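Local coordinates for lectin CEL-I, N-acetyl-D-galactosamine-specific C-type (Cucumaria echinata, PDB 4WQQ), which binds sugars in a calcium-dependent manner as a C-type lectin, here engineered from N-acetylgalactosamine specificity toward mannose recognition, at residues G75-D78 and K79-E82. The protein carries 3 engineered substitutions. Residues are numbered along the deposited sequence; the frame is centred on the assembly and turned at random.
Sequences GLYD and KYNE. With CA (calcium ion), chain E; CA (calcium ion), chain G.
Asp78 and Glu82 close the turn that leaves strand 71-77 by gripping one calcium ion (chain E) between their carboxylates. Followed from its root, the Glu82 side chain leaves the backbone with CB pointing away from residues 75-78. CG lies anti to the backbone N (chi1 177°), and a bend at the next bond (chi2 61°) brings the carboxylate back toward Asp78, CG passing 4.1 Å from Asp78 OD2. OE1 ends on the calcium at 2.6 Å and lies 3.0 Å from Asp78 OD2, a closeness of two carboxylate oxygens that the shared calcium ion probably offsets. OE2 also binds this ion, at 2.5 Å, and bridges to the second calcium (chain G) at 2.4 Å. Asp78 is bidentate too, its carboxylate plane turned 71° from that of Glu82, while Gly83 N donates a hydrogen bond to OD2. Water 2, a ligand of the second ion, donates to Asp78 O at 2.8 Å, tying the turn's backbone to that metal. Tyr77 OH also meets Tyr80 CE2 at the edge of the Tyr80 ring, 3.7 Å away, and water 1 sits over the Tyr77 ring, accepting from Tyr80 N. Asn105, Asp111 and the carbonyl oxygen of Glu110 help complete the first calcium's shell: this is the auxiliary calcium site of the C-type lectin fold, distinct from the calcium that holds mannose.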
ATOM      1  N   GLY A  75      10.418   4.342  16.709  1.00 10.65           N
ATOM      2  CA  GLY A  75      11.353   3.301  16.343  1.00 10.46           C
ATOM      3  C   GLY A  75      12.829   3.549  16.627  1.00 11.07           C
ATOM      4  O   GLY A  75      13.669   2.974  15.976  1.00 10.68           O
ATOM      5  N   LEU A  76      13.120   4.312  17.666  1.00 11.09           N
ATOM      6  CA  LEU A  76      14.485   4.796  17.940  1.00 11.61           C
ATOM      7  C   LEU A  76      15.042   4.025  19.112  1.00 11.24           C
ATOM      8  O   LEU A  76      14.376   3.871  20.144  1.00 10.86           O
ATOM      9  CB  LEU A  76      14.467   6.309  18.282  1.00 12.13           C
ATOM     10  CG  LEU A  76      15.800   7.065  18.285  1.00 12.65           C
ATOM     11  CD1 LEU A  76      16.310   7.276  16.906  1.00 13.63           C
ATOM     12  CD2 LEU A  76      15.656   8.389  18.981  1.00 15.26           C
ATOM     13  N   TYR A  77      16.239   3.464  18.924  1.00 11.06           N
ATOM     14  CA  TYR A  77      16.833   2.720  20.046  1.00 11.65           C
ATOM     15  C   TYR A  77      18.346   2.667  20.000  1.00 11.09           C
ATOM     16  O   TYR A  77      18.966   2.797  18.910  1.00 12.50           O
ATOM     17  CB  TYR A  77      16.196   1.315  20.105  1.00 11.34           C
ATOM     18  CG  TYR A  77      16.594   0.246  19.073  1.00 11.64           C
ATOM     19  CD1 TYR A  77      16.630   0.467  17.722  1.00 12.77           C
ATOM     20  CD2 TYR A  77      16.899  -1.053  19.511  1.00 12.47           C
ATOM     21  CE1 TYR A  77      16.998  -0.542  16.812  1.00 12.98           C
ATOM     22  CE2 TYR A  77      17.225  -2.069  18.608  1.00 13.30           C
ATOM     23  CZ  TYR A  77      17.269  -1.809  17.270  1.00 13.49           C
ATOM     24  OH  TYR A  77      17.609  -2.777  16.401  1.00 17.10           O
ATOM     25  N   ASP A  78      18.975   2.434  21.177  1.00 12.41           N
ATOM     26  CA  ASP A  78      20.438   2.315  21.218  1.00 12.53           C
ATOM     27  C   ASP A  78      20.939   1.063  21.950  1.00 13.07           C
ATOM     28  O   ASP A  78      21.968   1.083  22.636  1.00 13.28           O
ATOM     29  CB  ASP A  78      21.054   3.585  21.807  1.00 13.77           C
ATOM     30  CG  ASP A  78      20.886   3.705  23.347  1.00 14.11           C
ATOM     31  OD1 ASP A  78      19.916   3.226  23.917  1.00 13.20           O
ATOM     32  OD2 ASP A  78      21.717   4.334  23.994  1.00 13.10           O
ATOM     33  N   LYS A  79      20.174  -0.018  21.819  1.00 13.38           N
ATOM     34  CA  LYS A  79      20.522  -1.325  22.300  1.00 14.47           C
ATOM     35  C   LYS A  79      21.896  -1.785  21.813  1.00 14.84           C
ATOM     36  O   LYS A  79      22.659  -2.308  22.586  1.00 14.95           O
ATOM     37  CB  LYS A  79      19.485  -2.373  21.853  1.00 16.89           C
ATOM     38  CG  LYS A  79      19.804  -3.757  22.327  1.00 20.44           C
ATOM     39  CD  LYS A  79      18.787  -4.830  21.952  1.00 25.34           C
ATOM     40  CE  LYS A  79      19.459  -6.184  22.205  1.00 27.96           C
ATOM     41  NZ  LYS A  79      18.447  -7.226  22.421  1.00 32.66           N
ATOM     42  N   TYR A  80      22.197  -1.626  20.534  1.00 15.63           N
ATOM     43  CA  TYR A  80      23.426  -2.199  19.963  1.00 14.92           C
ATOM     44  C   TYR A  80      24.660  -1.358  20.234  1.00 14.51           C
ATOM     45  O   TYR A  80      25.781  -1.919  20.444  1.00 13.44           O
ATOM     46  CB  TYR A  80      23.231  -2.508  18.458  1.00 16.63           C
ATOM     47  CG  TYR A  80      22.366  -3.759  18.375  1.00 19.91           C
ATOM     48  CD1 TYR A  80      22.905  -5.004  18.715  1.00 22.63           C
ATOM     49  CD2 TYR A  80      21.013  -3.679  18.100  1.00 21.96           C
ATOM     50  CE1 TYR A  80      22.117  -6.134  18.750  1.00 24.29           C
ATOM     51  CE2 TYR A  80      20.201  -4.810  18.141  1.00 21.90           C
ATOM     52  CZ  TYR A  80      20.740  -6.009  18.494  1.00 24.12           C
ATOM     53  OH  TYR A  80      19.956  -7.126  18.519  1.00 27.46           O
ATOM     54  N   ASN A  81      24.464  -0.035  20.206  1.00 13.86           N
ATOM     55  CA  ASN A  81      25.503   0.923  20.391  1.00 14.32           C
ATOM     56  C   ASN A  81      25.004   2.005  21.293  1.00 13.06           C
ATOM     57  O   ASN A  81      24.373   2.957  20.832  1.00 13.87           O
ATOM     58  CB  ASN A  81      26.010   1.485  19.070  1.00 15.77           C
ATOM     59  CG  ASN A  81      26.928   0.518  18.366  1.00 16.01           C
ATOM     60  OD1 ASN A  81      28.160   0.478  18.632  1.00 18.41           O
ATOM     61  ND2 ASN A  81      26.363  -0.293  17.538  1.00 14.80           N
ATOM     62  N   GLU A  82      25.200   1.805  22.594  1.00 11.93           N
ATOM     63  CA  GLU A  82      24.792   2.781  23.588  1.00 12.66           C
ATOM     64  C   GLU A  82      25.198   4.188  23.241  1.00 12.50           C
ATOM     65  O   GLU A  82      26.393   4.471  23.016  1.00 14.23           O
ATOM     66  CB  GLU A  82      25.313   2.395  24.975  1.00 12.13           C
ATOM     67  CG  GLU A  82      25.021   3.356  26.140  1.00 13.32           C
ATOM     68  CD  GLU A  82      23.541   3.539  26.395  1.00 13.15           C
ATOM     69  OE1 GLU A  82      23.144   4.717  26.603  1.00 13.80           O
ATOM     70  OE2 GLU A  82      22.821   2.528  26.335  1.00 13.45           O
TER
HETATM   71 CA    CA E 201      20.731   3.920  26.209  1.00 12.84          CA
HETATM   72 CA    CA G 203      22.110   0.291  26.933  1.00 14.57          CA
HETATM   73  O   HOH W   1      20.195  -0.264  18.750  1.00 14.13           O
HETATM   74  O   HOH W   2      23.053  -0.117  24.888  1.00 12.25           O
HETATM   75  O   HOH W   3      20.307   6.231  26.238  1.00 11.96           O
HETATM   76  O   HOH W   4      21.915   1.496  29.070  1.00 23.60           O